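Nigritoxine (Vibrio nigripulchritudo, PDB 5M41) is a bacterial toxin active against crustaceans and insects. Local coordinates at residues D77-G82 / P169-I174; T84-M89 / G98-L103; N648-T653 / V716-Y721; H660-Y665 / T711-V716. One frame throughout, in Å; residues are numbered along the deposited sequence.

Contact 1. Residues D77-G82 / P169-I174; sequences DIYTYG and PRTINI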
# COMPACT_ATOMS: atom_id res chain seq x y z
N ASP A 77 -21.02 50.03 -6.66
CA ASP A 77 -20.24 50.31 -7.87
C ASP A 77 -18.79 49.86 -7.74
O ASP A 77 -18.13 50.10 -6.72
CB ASP A 77 -20.24 51.81 -8.21
CG ASP A 77 -21.60 52.34 -8.63
OD1 ASP A 77 -22.58 51.58 -8.72
OD2 ASP A 77 -21.68 53.55 -8.90
N ILE A 78 -18.28 49.25 -8.80
CA ILE A 78 -16.87 48.85 -8.90
C ILE A 78 -16.37 49.36 -10.25
O ILE A 78 -17.10 49.31 -11.23
CB ILE A 78 -16.71 47.30 -8.89
CG1 ILE A 78 -17.10 46.72 -7.53
CG2 ILE A 78 -15.30 46.90 -9.25
CD1 ILE A 78 -16.27 47.20 -6.36
N TYR A 79 -15.13 49.84 -10.32
CA TYR A 79 -14.54 50.12 -11.62
C TYR A 79 -13.66 48.94 -12.03
O TYR A 79 -12.87 48.44 -11.23
CB TYR A 79 -13.68 51.38 -11.62
CG TYR A 79 -14.36 52.64 -11.10
CD1 TYR A 79 -15.71 52.87 -11.30
CD2 TYR A 79 -13.61 53.64 -10.47
CE1 TYR A 79 -16.33 54.04 -10.83
CE2 TYR A 79 -14.21 54.81 -10.00
CZ TYR A 79 -15.57 55.00 -10.19
OH TYR A 79 -16.19 56.15 -9.75
N THR A 80 -13.76 48.54 -13.30
CA THR A 80 -12.92 47.49 -13.83
C THR A 80 -11.82 48.09 -14.70
O THR A 80 -11.94 49.23 -15.15
CB THR A 80 -13.74 46.47 -14.66
OG1 THR A 80 -14.43 47.17 -15.70
CG2 THR A 80 -14.72 45.74 -13.77
N TYR A 81 -10.77 47.31 -14.90
CA TYR A 81 -9.55 47.78 -15.53
C TYR A 81 -9.08 46.71 -16.48
O TYR A 81 -9.31 45.52 -16.24
CB TYR A 81 -8.44 47.87 -14.48
CG TYR A 81 -8.55 48.94 -13.41
CD1 TYR A 81 -8.85 50.26 -13.74
CD2 TYR A 81 -8.27 48.63 -12.09
CE1 TYR A 81 -8.90 51.25 -12.76
CE2 TYR A 81 -8.32 49.61 -11.10
CZ TYR A 81 -8.63 50.91 -11.45
OH TYR A 81 -8.67 51.87 -10.48
N GLY A 82 -8.33 47.12 -17.50
CA GLY A 82 -7.50 46.17 -18.25
C GLY A 82 -6.30 45.74 -17.43
O GLY A 82 -5.17 45.96 -17.83
N PRO A 169 -12.35 54.48 -16.25
CA PRO A 169 -12.72 53.05 -16.27
C PRO A 169 -14.23 52.84 -16.37
O PRO A 169 -15.00 53.74 -16.05
CB PRO A 169 -12.17 52.52 -14.93
CG PRO A 169 -12.07 53.72 -14.04
CD PRO A 169 -11.84 54.91 -14.93
N ARG A 170 -14.69 51.66 -16.79
CA ARG A 170 -16.14 51.47 -16.75
C ARG A 170 -16.59 50.96 -15.39
O ARG A 170 -15.80 50.39 -14.63
CB ARG A 170 -16.71 50.70 -17.95
CG ARG A 170 -16.42 49.22 -18.03
CD ARG A 170 -17.46 48.29 -17.38
NE ARG A 170 -16.76 47.01 -17.17
CZ ARG A 170 -17.12 45.81 -17.61
NH1 ARG A 170 -18.28 45.61 -18.26
NH2 ARG A 170 -16.33 44.78 -17.36
N THR A 171 -17.85 51.22 -15.09
CA THR A 171 -18.48 50.88 -13.82
C THR A 171 -19.34 49.65 -13.96
O THR A 171 -20.10 49.52 -14.90
CB THR A 171 -19.34 52.07 -13.34
OG1 THR A 171 -18.51 53.23 -13.31
CG2 THR A 171 -19.93 51.82 -11.94
N ILE A 172 -19.20 48.72 -13.03
CA ILE A 172 -20.07 47.54 -12.96
C ILE A 172 -20.62 47.46 -11.54
O ILE A 172 -20.08 48.10 -10.63
CB ILE A 172 -19.29 46.23 -13.23
CG1 ILE A 172 -18.19 46.02 -12.17
CG2 ILE A 172 -18.74 46.23 -14.65
CD1 ILE A 172 -17.50 44.66 -12.18
N ASN A 173 -21.70 46.72 -11.37
CA ASN A 173 -22.09 46.30 -10.04
C ASN A 173 -21.15 45.18 -9.53
O ASN A 173 -20.65 44.36 -10.32
CB ASN A 173 -23.54 45.83 -10.03
CG ASN A 173 -24.06 45.62 -8.62
OD1 ASN A 173 -24.47 44.52 -8.25
ND2 ASN A 173 -24.01 46.68 -7.81
N ILE A 174 -20.90 45.16 -8.22
CA ILE A 174 -19.94 44.26 -7.62
C ILE A 174 -20.29 42.77 -7.82
O ILE A 174 -19.39 41.93 -7.85
CB ILE A 174 -19.67 44.60 -6.11
CG1 ILE A 174 -18.42 43.86 -5.62
CG2 ILE A 174 -20.88 44.27 -5.23
CD1 ILE A 174 -17.84 44.39 -4.32
O HOH W 1 -23.80 49.13 -8.99
O HOH W 2 -12.48 50.04 -17.69

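Contact 2. Residues T84-M89 / G98-L103; sequences TNMFFM and GILVNL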
# COMPACT_ATOMS: atom_id res chain seq x y z
N THR A 84 -5.05 42.44 -14.61
CA THR A 84 -5.42 41.18 -13.97
C THR A 84 -5.44 41.36 -12.44
O THR A 84 -4.62 42.08 -11.90
CB THR A 84 -4.45 40.09 -14.41
OG1 THR A 84 -4.40 40.06 -15.84
CG2 THR A 84 -4.84 38.72 -13.85
N ASN A 85 -6.41 40.75 -11.77
CA ASN A 85 -6.46 40.76 -10.28
C ASN A 85 -6.79 42.11 -9.65
O ASN A 85 -6.64 42.28 -8.43
CB ASN A 85 -5.14 40.27 -9.69
CG ASN A 85 -4.84 38.81 -10.07
OD1 ASN A 85 -5.73 37.95 -10.02
ND2 ASN A 85 -3.58 38.53 -10.43
N MET A 86 -7.18 43.09 -10.46
CA MET A 86 -7.32 44.47 -9.97
C MET A 86 -8.64 45.09 -10.32
O MET A 86 -9.23 44.80 -11.38
CB MET A 86 -6.19 45.35 -10.52
CG MET A 86 -4.80 44.90 -10.07
SD MET A 86 -3.47 45.82 -10.89
CE MET A 86 -3.92 47.48 -10.38
N PHE A 87 -9.12 45.94 -9.42
CA PHE A 87 -10.34 46.70 -9.62
C PHE A 87 -10.33 47.86 -8.62
O PHE A 87 -9.47 47.91 -7.76
CB PHE A 87 -11.61 45.82 -9.42
CG PHE A 87 -11.68 45.14 -8.08
CD1 PHE A 87 -12.32 45.74 -6.99
CD2 PHE A 87 -11.09 43.88 -7.89
CE1 PHE A 87 -12.39 45.12 -5.75
CE2 PHE A 87 -11.17 43.24 -6.64
CZ PHE A 87 -11.82 43.85 -5.58
N PHE A 88 -11.28 48.79 -8.76
CA PHE A 88 -11.39 49.96 -7.87
C PHE A 88 -12.74 50.00 -7.17
O PHE A 88 -13.78 49.73 -7.79
CB PHE A 88 -11.25 51.26 -8.68
CG PHE A 88 -10.86 52.47 -7.85
CD1 PHE A 88 -9.55 52.63 -7.40
CD2 PHE A 88 -11.78 53.46 -7.57
CE1 PHE A 88 -9.18 53.75 -6.66
CE2 PHE A 88 -11.42 54.59 -6.83
CZ PHE A 88 -10.11 54.74 -6.39
N MET A 89 -12.72 50.35 -5.88
CA MET A 89 -13.93 50.56 -5.12
C MET A 89 -14.06 52.06 -4.80
O MET A 89 -13.44 52.55 -3.85
CB MET A 89 -13.90 49.73 -3.85
CG MET A 89 -13.49 48.27 -4.09
SD MET A 89 -13.47 47.38 -2.53
CE MET A 89 -15.25 47.35 -2.27
N GLY A 98 -11.11 56.39 -3.40
CA GLY A 98 -11.58 55.12 -2.86
C GLY A 98 -10.43 54.14 -2.73
O GLY A 98 -9.32 54.53 -2.32
N ILE A 99 -10.67 52.87 -3.07
CA ILE A 99 -9.72 51.80 -2.76
C ILE A 99 -9.36 51.00 -4.00
O ILE A 99 -10.24 50.50 -4.70
CB ILE A 99 -10.29 50.87 -1.66
CG1 ILE A 99 -10.47 51.64 -0.33
CG2 ILE A 99 -9.38 49.65 -1.47
CD1 ILE A 99 -10.97 50.78 0.81
N LEU A 100 -8.05 50.91 -4.27
CA LEU A 100 -7.50 50.11 -5.33
C LEU A 100 -7.20 48.74 -4.76
O LEU A 100 -6.48 48.64 -3.77
CB LEU A 100 -6.20 50.74 -5.85
CG LEU A 100 -5.42 49.87 -6.84
CD1 LEU A 100 -6.21 49.69 -8.14
CD2 LEU A 100 -4.08 50.51 -7.12
N VAL A 101 -7.77 47.70 -5.35
CA VAL A 101 -7.52 46.32 -4.91
C VAL A 101 -6.60 45.59 -5.91
O VAL A 101 -6.79 45.71 -7.13
CB VAL A 101 -8.84 45.55 -4.71
CG1 VAL A 101 -8.56 44.09 -4.31
CG2 VAL A 101 -9.70 46.24 -3.62
N ASN A 102 -5.59 44.89 -5.38
CA ASN A 102 -4.75 43.96 -6.13
C ASN A 102 -4.78 42.64 -5.38
O ASN A 102 -4.07 42.44 -4.38
CB ASN A 102 -3.29 44.47 -6.26
CG ASN A 102 -2.39 43.53 -7.07
OD1 ASN A 102 -2.82 42.43 -7.51
ND2 ASN A 102 -1.13 43.92 -7.26
N LEU A 103 -5.60 41.71 -5.86
CA LEU A 103 -5.78 40.46 -5.14
C LEU A 103 -4.52 39.62 -5.09
O LEU A 103 -4.40 38.72 -4.25
CB LEU A 103 -6.93 39.64 -5.74
CG LEU A 103 -8.31 40.31 -5.77
CD1 LEU A 103 -9.24 39.45 -6.61
CD2 LEU A 103 -8.88 40.50 -4.35

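Contact 3. Residues N648-T653 / V716-Y721; sequences NIHFRT and VASTNY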
# COMPACT_ATOMS: atom_id res chain seq x y z
N ASN A 648 -5.47 -39.01 11.82
CA ASN A 648 -4.99 -38.55 10.54
C ASN A 648 -5.61 -39.36 9.44
O ASN A 648 -6.09 -40.45 9.67
CB ASN A 648 -3.46 -38.64 10.46
CG ASN A 648 -2.79 -37.60 11.33
OD1 ASN A 648 -3.41 -36.59 11.71
ND2 ASN A 648 -1.53 -37.82 11.66
N ILE A 649 -5.54 -38.82 8.23
CA ILE A 649 -6.21 -39.33 7.05
C ILE A 649 -5.12 -39.80 6.08
O ILE A 649 -4.12 -39.14 5.92
CB ILE A 649 -7.03 -38.17 6.42
CG1 ILE A 649 -8.37 -38.03 7.16
CG2 ILE A 649 -7.23 -38.37 4.93
CD1 ILE A 649 -9.12 -36.73 6.92
N HIS A 650 -5.32 -40.96 5.44
CA HIS A 650 -4.28 -41.58 4.61
C HIS A 650 -4.72 -41.82 3.19
O HIS A 650 -5.85 -42.23 2.94
CB HIS A 650 -3.80 -42.89 5.25
CG HIS A 650 -3.45 -42.76 6.72
ND1 HIS A 650 -2.35 -42.10 7.14
CD2 HIS A 650 -4.10 -43.22 7.87
CE1 HIS A 650 -2.30 -42.13 8.50
NE2 HIS A 650 -3.36 -42.82 8.94
N PHE A 651 -3.80 -41.56 2.26
CA PHE A 651 -4.00 -41.86 0.85
C PHE A 651 -2.84 -42.75 0.40
O PHE A 651 -1.72 -42.61 0.89
CB PHE A 651 -3.89 -40.59 0.01
CG PHE A 651 -4.97 -39.56 0.26
CD1 PHE A 651 -6.02 -39.42 -0.65
CD2 PHE A 651 -4.87 -38.67 1.31
CE1 PHE A 651 -6.99 -38.44 -0.46
CE2 PHE A 651 -5.83 -37.68 1.51
CZ PHE A 651 -6.89 -37.57 0.62
N ARG A 652 -3.09 -43.64 -0.55
CA ARG A 652 -2.02 -44.51 -1.08
C ARG A 652 -2.34 -44.87 -2.52
O ARG A 652 -3.48 -44.71 -2.95
CB ARG A 652 -1.83 -45.78 -0.21
CG ARG A 652 -3.04 -46.14 0.63
CD ARG A 652 -2.95 -47.44 1.41
NE ARG A 652 -1.80 -47.53 2.30
CZ ARG A 652 -1.77 -47.14 3.57
NH1 ARG A 652 -2.82 -46.59 4.14
NH2 ARG A 652 -0.66 -47.29 4.27
N THR A 653 -1.33 -45.32 -3.28
CA THR A 653 -1.56 -45.73 -4.66
C THR A 653 -2.16 -47.12 -4.67
O THR A 653 -2.00 -47.89 -3.71
CB THR A 653 -0.28 -45.74 -5.50
OG1 THR A 653 0.58 -46.79 -5.02
CG2 THR A 653 0.46 -44.41 -5.41
N VAL A 716 -10.25 -46.65 2.58
CA VAL A 716 -11.62 -46.86 3.05
C VAL A 716 -11.71 -46.46 4.54
O VAL A 716 -12.69 -45.82 4.97
CB VAL A 716 -12.10 -48.31 2.79
CG1 VAL A 716 -13.35 -48.64 3.60
CG2 VAL A 716 -12.37 -48.51 1.30
N ALA A 717 -10.67 -46.81 5.30
CA ALA A 717 -10.64 -46.56 6.74
C ALA A 717 -10.65 -45.06 7.10
O ALA A 717 -11.06 -44.67 8.20
CB ALA A 717 -9.46 -47.28 7.40
N SER A 718 -10.20 -44.22 6.17
CA SER A 718 -10.20 -42.77 6.38
C SER A 718 -11.53 -42.08 5.97
O SER A 718 -11.69 -40.86 6.16
CB SER A 718 -9.05 -42.15 5.60
OG SER A 718 -7.81 -42.57 6.12
N THR A 719 -12.45 -42.84 5.38
CA THR A 719 -13.71 -42.28 4.84
C THR A 719 -14.42 -41.31 5.78
O THR A 719 -14.66 -40.15 5.42
CB THR A 719 -14.70 -43.40 4.46
OG1 THR A 719 -14.11 -44.20 3.44
CG2 THR A 719 -16.07 -42.79 3.92
N ASN A 720 -14.77 -41.79 6.97
CA ASN A 720 -15.49 -40.99 7.95
C ASN A 720 -14.71 -39.76 8.40
O ASN A 720 -15.30 -38.69 8.59
CB ASN A 720 -15.94 -41.85 9.15
CG ASN A 720 -17.06 -42.81 8.78
OD1 ASN A 720 -17.57 -42.76 7.65
ND2 ASN A 720 -17.46 -43.69 9.71
N TYR A 721 -13.40 -39.91 8.54
CA TYR A 721 -12.55 -38.80 8.97
C TYR A 721 -12.58 -37.70 7.92
O TYR A 721 -12.76 -36.53 8.27
CB TYR A 721 -11.11 -39.25 9.26
CG TYR A 721 -10.97 -40.40 10.26
CD1 TYR A 721 -11.87 -40.56 11.32
CD2 TYR A 721 -9.91 -41.31 10.14
CE1 TYR A 721 -11.74 -41.61 12.22
CE2 TYR A 721 -9.76 -42.36 11.04
CZ TYR A 721 -10.67 -42.50 12.08
OH TYR A 721 -10.52 -43.55 12.95

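Contact 4. Residues H660-Y665 / T711-V716; sequences HSLTTY and TLFLDV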
# COMPACT_ATOMS: atom_id res chain seq x y z
N HIS A 660 -4.69 -52.70 2.34
CA HIS A 660 -5.59 -51.58 2.63
C HIS A 660 -6.59 -51.45 1.51
O HIS A 660 -6.21 -51.32 0.35
CB HIS A 660 -4.82 -50.28 2.81
CG HIS A 660 -3.82 -50.30 3.94
ND1 HIS A 660 -4.16 -50.00 5.22
CD2 HIS A 660 -2.46 -50.60 3.96
CE1 HIS A 660 -3.07 -50.11 6.01
NE2 HIS A 660 -2.03 -50.47 5.24
N SER A 661 -7.89 -51.48 1.83
CA SER A 661 -8.93 -51.23 0.84
C SER A 661 -8.98 -49.73 0.52
O SER A 661 -8.88 -48.89 1.43
CB SER A 661 -10.30 -51.72 1.33
OG SER A 661 -10.25 -53.09 1.68
N LEU A 662 -9.13 -49.40 -0.75
CA LEU A 662 -9.09 -48.01 -1.21
C LEU A 662 -10.46 -47.55 -1.70
O LEU A 662 -11.26 -48.36 -2.17
CB LEU A 662 -8.04 -47.83 -2.32
CG LEU A 662 -6.60 -48.20 -1.97
CD1 LEU A 662 -5.65 -47.77 -3.07
CD2 LEU A 662 -6.17 -47.60 -0.63
N THR A 663 -10.73 -46.25 -1.56
CA THR A 663 -11.90 -45.68 -2.20
C THR A 663 -11.47 -45.19 -3.57
O THR A 663 -10.30 -45.32 -3.95
CB THR A 663 -12.44 -44.47 -1.42
OG1 THR A 663 -11.48 -43.41 -1.49
CG2 THR A 663 -12.76 -44.83 0.04
N THR A 664 -12.40 -44.63 -4.33
CA THR A 664 -12.10 -44.04 -5.64
C THR A 664 -11.90 -42.51 -5.50
O THR A 664 -11.68 -41.82 -6.49
CB THR A 664 -13.26 -44.30 -6.60
OG1 THR A 664 -14.46 -43.77 -6.02
CG2 THR A 664 -13.45 -45.84 -6.82
N TYR A 665 -11.97 -42.00 -4.27
CA TYR A 665 -11.70 -40.59 -3.99
C TYR A 665 -10.21 -40.33 -3.99
O TYR A 665 -9.45 -41.06 -3.34
CB TYR A 665 -12.28 -40.20 -2.62
CG TYR A 665 -12.17 -38.74 -2.29
CD1 TYR A 665 -13.10 -37.82 -2.80
CD2 TYR A 665 -11.18 -38.26 -1.41
CE1 TYR A 665 -13.04 -36.48 -2.49
CE2 TYR A 665 -11.11 -36.90 -1.08
CZ TYR A 665 -12.05 -36.02 -1.64
OH TYR A 665 -12.05 -34.67 -1.35
N THR A 711 -3.25 -40.34 -8.62
CA THR A 711 -2.97 -41.78 -8.42
C THR A 711 -3.00 -42.17 -6.92
O THR A 711 -2.79 -43.33 -6.56
CB THR A 711 -1.64 -42.23 -9.08
OG1 THR A 711 -0.53 -41.50 -8.55
CG2 THR A 711 -1.67 -42.03 -10.63
N LEU A 712 -3.27 -41.18 -6.07
CA LEU A 712 -3.39 -41.39 -4.64
C LEU A 712 -4.84 -41.47 -4.20
O LEU A 712 -5.57 -40.47 -4.24
CB LEU A 712 -2.66 -40.28 -3.88
CG LEU A 712 -1.11 -40.37 -3.92
CD1 LEU A 712 -0.49 -39.05 -3.48
CD2 LEU A 712 -0.62 -41.51 -3.05
N PHE A 713 -5.26 -42.64 -3.74
CA PHE A 713 -6.65 -42.83 -3.29
C PHE A 713 -6.81 -42.83 -1.76
O PHE A 713 -5.97 -43.35 -1.04
CB PHE A 713 -7.26 -44.11 -3.88
CG PHE A 713 -7.23 -44.17 -5.38
CD1 PHE A 713 -8.25 -43.60 -6.14
CD2 PHE A 713 -6.18 -44.81 -6.05
CE1 PHE A 713 -8.23 -43.66 -7.53
CE2 PHE A 713 -6.15 -44.88 -7.44
CZ PHE A 713 -7.17 -44.29 -8.18
N LEU A 714 -7.91 -42.25 -1.27
CA LEU A 714 -8.20 -42.25 0.16
C LEU A 714 -8.50 -43.69 0.63
O LEU A 714 -9.26 -44.38 -0.04
CB LEU A 714 -9.40 -41.33 0.44
CG LEU A 714 -9.92 -41.18 1.88
CD1 LEU A 714 -9.05 -40.21 2.66
CD2 LEU A 714 -11.35 -40.65 1.87
N ASP A 715 -7.89 -44.12 1.74
CA ASP A 715 -8.20 -45.41 2.38
C ASP A 715 -9.66 -45.48 2.74
O ASP A 715 -10.23 -44.48 3.22
CB ASP A 715 -7.44 -45.62 3.70
CG ASP A 715 -5.98 -45.83 3.52
OD1 ASP A 715 -5.51 -45.78 2.35
OD2 ASP A 715 -5.28 -46.02 4.55
N VAL A 716 -10.25 -46.65 2.58
CA VAL A 716 -11.62 -46.86 3.05
C VAL A 716 -11.71 -46.46 4.54
O VAL A 716 -12.69 -45.82 4.97
CB VAL A 716 -12.10 -48.31 2.79
CG1 VAL A 716 -13.35 -48.64 3.60
CG2 VAL A 716 -12.37 -48.51 1.30

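Contact 1. Residues D77-G82 / P169-I174
Ile78 O is gripped twice, by one N-H bond and one weaker CA-H contact. Ile172 N donates to it at 2.8 Å with an N-H...O angle of 170°, nearly along the C=O axis, while Thr171 CA approaches the same oxygen at 3.3 Å. The exchange is reciprocal: Ile78 N reaches Ile172 O at 2.8 Å, so Ile78 and Ile172 form an antiparallel hydrogen-bonded pair. Further along, Thr80 N donates to Arg170 O. The axes of the two strands meet at 135°, well short of a straight antiparallel run.

Thr80 stands with OG1 between the backbone N and the carbonyl carbon (chi1 56°), where Arg170 NE meets it at 2.8 Å. The bond is almost straight and lies in the guanidinium plane, and the arginine chain bends at chi2 to deliver it. Ile172 CG2 lies over one face of that guanidinium, toward its rim. The other branch of Thr80, CG2, presses on Ile172 CD1 at 3.4 Å, tighter than usual for two carbons. The Ile78 and Ile174 side chains cross obliquely, CG1 of Ile78 3.6 Å from CB of Ile174. On the opposite face of the sheet, Pro169 CG leans on Tyr79 CB at 3.7 Å, and the Tyr79 hydroxyl is hydrogen-bonded to the backbone O of Ser95. Two waters tie the ends, one between Asp77 OD1 and Asn173 ND2, the other between Thr80 O and Arg170 N.

Helix 177-191 packs on the face carrying Ile78, Thr80 and Ile172. Strand 170-173, from far along the chain, forms one margin of a five-stranded antiparallel sheet, beside 77-80.

Contact 2. Residues T84-M89 / G98-L103
A beta hairpin brings strands 86-90 and 98-102 together; the axes of 86-89 and 98-102 approach to 4.7 Å and run antiparallel. Two antiparallel hydrogen-bonded pairs, Phe87 with Val101 and Met89 with Ile99, carry four backbone bonds of unequal quality. Met89 N to Ile99 O is short and straight, 2.8 Å and 173°. Phe87 N to Val101 O stretches to 3.3 Å, although it comes in on a lone pair. Ile99 N reaches Met89 O from above the carbonyl plane. Past the last strand pair, Leu103 N still donates to Asn85 O at 2.8 Å, extending the contact into the loops.

On one face the Phe87 ring is the centrepiece. Its CG occupies the crowded position between backbone N and carbonyl carbon (chi1 56°), which lays the ring beside Val101, the two side chains pointing the same way. Val101 CB sits over the ring, 3.7 Å from its centroid and 20° off the normal, a CH-pi contact, and CG1 of Val101 touches CZ of Phe87 at 3.5 Å. Met89 SD joins them at Val101 CG2. On the reverse face the Phe88 ring, with CG anti to its backbone N, lies across the other strand so that Ile99 N is above its plane; CZ of Phe88 is 3.6 Å from Gly98 N. Met86 CE meets Leu100 CD1 at 3.9 Å.

Helix 34-54 packs against Met89, Ile99 and Leu103, while Phe127 of helix 125-128 touches Met86, Leu100 and Asn102. Within the sheet the hairpin is flanked by strand 77-80 beside 86-90 and strand 110-113 beside 98-102.

Contact 3. Residues N648-T653 / V716-Y721
Ser718 is the tight point of this small contact: its OG, anti to the carbonyl carbon (chi1 -66°), accepts from His650 N at 3.0 Å with an N-H...O angle of 166°. The same oxygen stands 3.7 Å from Ile649 CA, so the hydroxyl rests close against the strand backbone. Beside it, Ile649 and Tyr721 slide past each other in opposite directions, Ile649 CG1 meeting Tyr721 CB at 3.7 Å and Ile649 CD1 reaching Tyr721 C at the same distance. Here a strand meets the lead-in to helix 719-731: 649-652 belongs to a six-stranded antiparallel sheet, and the chain leaves strand 713-715 at one margin of that sheet to enter the helix. Val716 O takes two donors at that turn, Thr719 N at 3.0 Å and Thr719 OG1 at 2.6 Å, the hydroxyl arriving on a lone pair. The packing loosens toward the Tyr721 ring, whose CD2 comes no nearer than 3.9 Å to Asn648 O, and the 716-717 end of the segment is exposed and stands clear of the strand. The His650 ring is likewise only grazed, CD2 lying 4.2 Å from Ser718 OG, and its ND1 is instead hydrogen-bonded to Thr600 OG1 of the neighbouring strand 594-601.

Contact 4. Residues H660-Y665 / T711-V716
Three backbone bonds join the segments. Thr663 N meets Leu714 O at 2.8 Å, nearly along the C=O axis; Leu714 N reaches Tyr665 O at 2.8 Å with an angle of 167°; and Val716 N donates to Ser661 O from above the carbonyl plane. Between the first and third, Leu662 and Asp715 form an antiparallel non-hydrogen-bonded pair whose side chains diverge.

Side-chain hydrogen bonding centres on Thr663. With OG1 between backbone N and carbonyl carbon (chi1 67°), the hydroxyl donates to Leu714 O at 2.8 Å, giving that oxygen a second donor, and accepts from Tyr665 N at 3.2 Å. This second bond closes an ST turn where the chain turns a corner at Thr664.

Apolar touches are lighter. Leu714 CB lies at the edge of the Tyr665 ring, 4.0 Å from CD2, and the Leu662 and Phe713 side chains cross at about a right angle, Leu662 CD1 4.1 Å from Phe713 CB. Phe713 CB sits closer to a polar atom, 3.3 Å from Thr663 O.

Of ionisable groups, Asp715 OD2 is salt-bridged to Arg652 NH1. His660 ND1 lies 4.2 Å from Asp715 OD2; any pull of the carboxylate on the ring's ionisation would probably be offset by the arginine.

Strand 713-715 thus lies between strand 649-652 and the 660-665 segment, while helix 739-751 touches Thr663, Tyr665 and Leu714, and helix 719-731 adds Met722 against Tyr665 and Leu714.

In the fold
The four contacts form two pairs on opposite sides of the chain's centre, contacts 1 and 3 having centres about 93 Å apart. Contacts 1 and 2 share one antiparallel sheet: Tyr79 N faces Phe88 O at 2.9 Å, joining strands 77-80 and 86-90. Contact 2 is interior and largely apolar, whereas contact 1, on an outermost strand, adds an arginine bond and bridging waters. Contacts 3 and 4 meet around strand 713-715, where Arg652 NH1 and Asp715 OD2 form a 2.6 Å salt bridge. Both are partly buried, but their hydroxyls differ in role: just ahead of helix 719-731, Ser718 OG accepts from a strand N-H, while Thr663 OG1 at a strand corner both donates and accepts.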